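Local coordinates for putative hexulose 6 phosphate synthase (Salmonella typhimurium, PDB 3F4W), which is of unknown function but belongs to a family of TIM-barrel proteins that includes orotidine 5'-phosphate decarboxylase, at residues M1-P13 with A177-T191. Sequence-based numbering, arbitrary orientation.
Sequences MKLQLALDELTLP and ALLGPDVVIVGSAIT
Gln4 and Ile185, paired across two parallel strands, lie side by side and point the same way into the barrel interior. With CG anti to the backbone N (chi1 172°) and the chain extended, the Gln4 amide runs along the isoleucine, its CD 3.6 Å from Ile185 CG1, while NE2 hydrogen-bonds Glu30 OE1 on strand 28-31. Val183 CG1 supports the base of the same side chain, 3.7 Å from Gln4 CB. Lys2, also on this face, extends its amine to a salt bridge with Glu55. On the outer face Leu3 CD1 slants across Val186 CG2, and Leu5 CD1 lies 3.8 Å from each of Ile190 CB, CG2 and CD1. At the N-terminal end Met1, bent at chi3 (67°), curls its thioether over Ala177 and Pro181, SD lying 3.9 Å from Ala177 CB. Five backbone hydrogen bonds join the strands, from Lys2 N to Asp182 O through Ala6 N to Val186 O. Beyond them, a water donates to Ala6 O and is hydrogen-bonded to Thr191 OG1. Gly187 is the N-cap residue of helix 188-191, at whose start Ser188 N hydrogen-bonds a malonate ion, probably from the crystallisation liquor. This pairing of first and last strands closes the eight-stranded TIM barrel.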
loop_
_atom_site.group_PDB
_atom_site.type_symbol
_atom_site.label_atom_id
_atom_site.label_comp_id
_atom_site.label_asym_id
_atom_site.label_seq_id
_atom_site.Cartn_x
_atom_site.Cartn_y
_atom_site.Cartn_z
ATOM N N MET A 1 26.049 -1.169 10.367
ATOM C CA MET A 1 24.702 -0.872 9.901
ATOM C C MET A 1 24.687 -0.524 8.420
ATOM O O MET A 1 25.587 0.149 7.919
ATOM C CB MET A 1 24.080 0.257 10.726
ATOM C CG MET A 1 24.914 1.517 10.791
ATOM S SD MET A 1 24.360 2.619 12.107
ATOM C CE MET A 1 24.782 1.667 13.570
ATOM N N LYS A 2 23.647 -0.983 7.732
ATOM C CA LYS A 2 23.536 -0.835 6.288
ATOM C C LYS A 2 22.897 0.486 5.890
ATOM O O LYS A 2 22.076 1.032 6.623
ATOM C CB LYS A 2 22.700 -1.976 5.711
ATOM C CG LYS A 2 23.279 -3.363 5.921
ATOM C CD LYS A 2 22.379 -4.409 5.286
ATOM C CE LYS A 2 22.988 -5.799 5.336
ATOM N NZ LYS A 2 22.042 -6.823 4.797
ATOM N N LEU A 3 23.270 0.991 4.720
ATOM C CA LEU A 3 22.607 2.156 4.145
ATOM C C LEU A 3 21.590 1.730 3.093
ATOM O O LEU A 3 21.946 1.167 2.060
ATOM C CB LEU A 3 23.619 3.128 3.538
ATOM C CG LEU A 3 23.020 4.309 2.769
ATOM C CD1 LEU A 3 21.998 5.053 3.622
ATOM C CD2 LEU A 3 24.108 5.258 2.282
ATOM N N GLN A 4 20.318 1.999 3.366
ATOM C CA GLN A 4 19.252 1.708 2.417
ATOM C C GLN A 4 18.812 3.012 1.761
ATOM O O GLN A 4 18.526 3.991 2.448
ATOM C CB GLN A 4 18.081 1.035 3.137
ATOM C CG GLN A 4 16.830 0.861 2.299
ATOM C CD GLN A 4 15.808 -0.037 2.978
ATOM O OE1 GLN A 4 16.166 -1.044 3.588
ATOM N NE2 GLN A 4 14.532 0.320 2.870
ATOM N N LEU A 5 18.779 3.024 0.430
ATOM C CA LEU A 5 18.420 4.219 -0.330
ATOM C C LEU A 5 17.018 4.127 -0.931
ATOM O O LEU A 5 16.767 3.316 -1.823
ATOM C CB LEU A 5 19.434 4.464 -1.449
ATOM C CG LEU A 5 19.117 5.619 -2.401
ATOM C CD1 LEU A 5 19.245 6.959 -1.691
ATOM C CD2 LEU A 5 20.028 5.572 -3.609
ATOM N N ALA A 6 16.113 4.975 -0.455
ATOM C CA ALA A 6 14.749 4.999 -0.982
ATOM C C ALA A 6 14.637 5.780 -2.293
ATOM O O ALA A 6 14.877 6.985 -2.332
ATOM C CB ALA A 6 13.782 5.565 0.061
ATOM N N LEU A 7 14.274 5.079 -3.364
ATOM C CA LEU A 7 13.950 5.722 -4.631
ATOM C C LEU A 7 12.433 5.870 -4.744
ATOM O O LEU A 7 11.737 4.936 -5.135
ATOM C CB LEU A 7 14.490 4.908 -5.808
ATOM C CG LEU A 7 15.987 4.593 -5.794
ATOM C CD1 LEU A 7 16.357 3.745 -6.996
ATOM C CD2 LEU A 7 16.808 5.871 -5.768
ATOM N N ASP A 8 11.923 7.045 -4.395
ATOM C CA ASP A 8 10.479 7.236 -4.298
ATOM C C ASP A 8 9.836 7.844 -5.547
ATOM O O ASP A 8 8.921 7.259 -6.128
ATOM C CB ASP A 8 10.134 8.075 -3.063
ATOM C CG ASP A 8 10.229 7.278 -1.766
ATOM O OD1 ASP A 8 10.221 6.029 -1.827
ATOM O OD2 ASP A 8 10.307 7.901 -0.684
ATOM N N GLU A 9 10.316 9.013 -5.960
ATOM C CA GLU A 9 9.618 9.794 -6.976
ATOM C C GLU A 9 10.277 9.781 -8.355
ATOM O O GLU A 9 9.886 10.542 -9.241
ATOM C CB GLU A 9 9.431 11.229 -6.481
ATOM C CG GLU A 9 8.753 11.303 -5.116
ATOM C CD GLU A 9 8.469 12.724 -4.671
ATOM O OE1 GLU A 9 8.728 13.659 -5.458
ATOM O OE2 GLU A 9 7.986 12.906 -3.532
ATOM N N LEU A 10 11.263 8.909 -8.540
ATOM C CA LEU A 10 11.959 8.822 -9.819
ATOM C C LEU A 10 11.252 7.860 -10.762
ATOM O O LEU A 10 10.578 6.930 -10.323
ATOM C CB LEU A 10 13.405 8.357 -9.617
ATOM C CG LEU A 10 14.367 9.268 -8.854
ATOM C CD1 LEU A 10 15.764 8.661 -8.843
ATOM C CD2 LEU A 10 14.388 10.655 -9.477
ATOM N N THR A 11 11.411 8.089 -12.061
ATOM C CA THR A 11 10.982 7.120 -13.058
ATOM C C THR A 11 12.086 6.082 -13.189
ATOM O O THR A 11 13.202 6.303 -12.723
ATOM C CB THR A 11 10.770 7.781 -14.423
ATOM O OG1 THR A 11 12.032 8.225 -14.935
ATOM C CG2 THR A 11 9.830 8.970 -14.299
ATOM N N LEU A 12 11.787 4.952 -13.822
ATOM C CA LEU A 12 12.797 3.908 -13.988
ATOM C C LEU A 12 14.040 4.398 -14.743
ATOM O O LEU A 12 15.162 4.137 -14.314
ATOM C CB LEU A 12 12.208 2.659 -14.652
ATOM C CG LEU A 12 13.192 1.499 -14.825
ATOM C CD1 LEU A 12 13.894 1.170 -13.511
ATOM C CD2 LEU A 12 12.486 0.275 -15.382
ATOM N N PRO A 13 13.850 5.106 -15.871
ATOM C CA PRO A 13 15.031 5.632 -16.567
ATOM C C PRO A 13 15.819 6.616 -15.702
ATOM O O PRO A 13 17.052 6.632 -15.743
ATOM C CB PRO A 13 14.432 6.344 -17.785
ATOM C CG PRO A 13 13.117 5.673 -18.004
ATOM C CD PRO A 13 12.610 5.337 -16.634
ATOM N N ALA A 177 22.718 6.778 14.211
ATOM C CA ALA A 177 23.755 5.759 14.196
ATOM C C ALA A 177 24.174 5.399 15.616
ATOM O O ALA A 177 24.381 4.226 15.934
ATOM C CB ALA A 177 24.956 6.237 13.391
ATOM N N LEU A 178 24.290 6.415 16.464
ATOM C CA LEU A 178 24.693 6.224 17.858
ATOM C C LEU A 178 23.782 5.266 18.611
ATOM O O LEU A 178 24.206 4.629 19.573
ATOM C CB LEU A 178 24.740 7.563 18.599
ATOM C CG LEU A 178 25.977 8.432 18.362
ATOM C CD1 LEU A 178 25.724 9.873 18.781
ATOM C CD2 LEU A 178 27.181 7.855 19.094
ATOM N N LEU A 179 22.529 5.169 18.176
ATOM C CA LEU A 179 21.563 4.304 18.845
ATOM C C LEU A 179 21.710 2.856 18.392
ATOM O O LEU A 179 21.240 1.933 19.058
ATOM C CB LEU A 179 20.137 4.804 18.607
ATOM C CG LEU A 179 19.822 6.157 19.246
ATOM C CD1 LEU A 179 18.458 6.678 18.818
ATOM C CD2 LEU A 179 19.903 6.051 20.761
ATOM N N GLY A 180 22.359 2.663 17.250
ATOM C CA GLY A 180 22.684 1.334 16.775
ATOM C C GLY A 180 21.582 0.565 16.069
ATOM O O GLY A 180 21.359 -0.611 16.367
ATOM N N PRO A 181 20.889 1.213 15.117
ATOM C CA PRO A 181 19.960 0.447 14.281
ATOM C C PRO A 181 20.768 -0.470 13.371
ATOM O O PRO A 181 21.968 -0.257 13.213
ATOM C CB PRO A 181 19.268 1.522 13.431
ATOM C CG PRO A 181 19.807 2.856 13.908
ATOM C CD PRO A 181 21.078 2.585 14.622
ATOM N N ASP A 182 20.124 -1.467 12.779
ATOM C CA ASP A 182 20.802 -2.346 11.833
ATOM C C ASP A 182 20.793 -1.752 10.429
ATOM O O ASP A 182 21.722 -1.960 9.645
ATOM C CB ASP A 182 20.163 -3.733 11.847
ATOM C CG ASP A 182 20.250 -4.389 13.204
ATOM O OD1 ASP A 182 21.342 -4.877 13.559
ATOM O OD2 ASP A 182 19.225 -4.418 13.923
ATOM N N VAL A 183 19.744 -1.001 10.115
ATOM C CA VAL A 183 19.638 -0.360 8.810
ATOM C C VAL A 183 19.188 1.084 8.956
ATOM O O VAL A 183 18.226 1.379 9.668
ATOM C CB VAL A 183 18.655 -1.111 7.879
ATOM C CG1 VAL A 183 18.503 -0.374 6.543
ATOM C CG2 VAL A 183 19.121 -2.544 7.654
ATOM N N VAL A 184 19.903 1.981 8.294
ATOM C CA VAL A 184 19.499 3.374 8.215
ATOM C C VAL A 184 18.991 3.643 6.801
ATOM O O VAL A 184 19.690 3.384 5.818
ATOM C CB VAL A 184 20.664 4.316 8.556
ATOM C CG1 VAL A 184 20.269 5.759 8.308
ATOM C CG2 VAL A 184 21.094 4.114 10.003
ATOM N N ILE A 185 17.759 4.138 6.705
ATOM C CA ILE A 185 17.117 4.391 5.420
ATOM C C ILE A 185 17.145 5.883 5.091
ATOM O O ILE A 185 16.763 6.715 5.913
ATOM C CB ILE A 185 15.648 3.891 5.420
ATOM C CG1 ILE A 185 15.593 2.385 5.700
ATOM C CG2 ILE A 185 14.971 4.215 4.102
ATOM C CD1 ILE A 185 14.252 1.895 6.230
ATOM N N VAL A 186 17.610 6.213 3.893
ATOM C CA VAL A 186 17.689 7.599 3.452
ATOM C C VAL A 186 17.119 7.706 2.048
ATOM O O VAL A 186 17.330 6.826 1.213
ATOM C CB VAL A 186 19.144 8.121 3.468
ATOM C CG1 VAL A 186 19.232 9.492 2.813
ATOM C CG2 VAL A 186 19.667 8.183 4.895
ATOM N N GLY A 187 16.379 8.778 1.793
ATOM C CA GLY A 187 15.791 8.989 0.486
ATOM C C GLY A 187 16.086 10.386 -0.013
ATOM O O GLY A 187 17.096 10.616 -0.680
ATOM N N SER A 188 15.210 11.318 0.345
ATOM C CA SER A 188 15.259 12.693 -0.146
ATOM C C SER A 188 16.609 13.387 0.040
ATOM O O SER A 188 17.056 14.128 -0.834
ATOM C CB SER A 188 14.153 13.526 0.509
ATOM O OG SER A 188 14.172 14.860 0.036
ATOM N N ALA A 189 17.251 13.164 1.182
ATOM C CA ALA A 189 18.533 13.806 1.462
ATOM C C ALA A 189 19.529 13.537 0.341
ATOM O O ALA A 189 20.361 14.386 0.015
ATOM C CB ALA A 189 19.091 13.337 2.799
ATOM N N ILE A 190 19.431 12.353 -0.255
ATOM C CA ILE A 190 20.329 11.956 -1.334
ATOM C C ILE A 190 19.756 12.224 -2.728
ATOM O O ILE A 190 20.445 12.759 -3.598
ATOM C CB ILE A 190 20.722 10.463 -1.212
ATOM C CG1 ILE A 190 21.625 10.252 0.011
ATOM C CG2 ILE A 190 21.408 9.985 -2.482
ATOM C CD1 ILE A 190 21.823 8.798 0.397
ATOM N N THR A 191 18.496 11.859 -2.945
ATOM C CA THR A 191 17.908 11.988 -4.277
ATOM C C THR A 191 17.729 13.445 -4.707
ATOM O O THR A 191 17.779 13.756 -5.896
ATOM C CB THR A 191 16.575 11.221 -4.404
ATOM O OG1 THR A 191 15.659 11.681 -3.407
ATOM C CG2 THR A 191 16.805 9.727 -4.226
HETATM O O HOH W 1 13.777 9.352 -2.424
#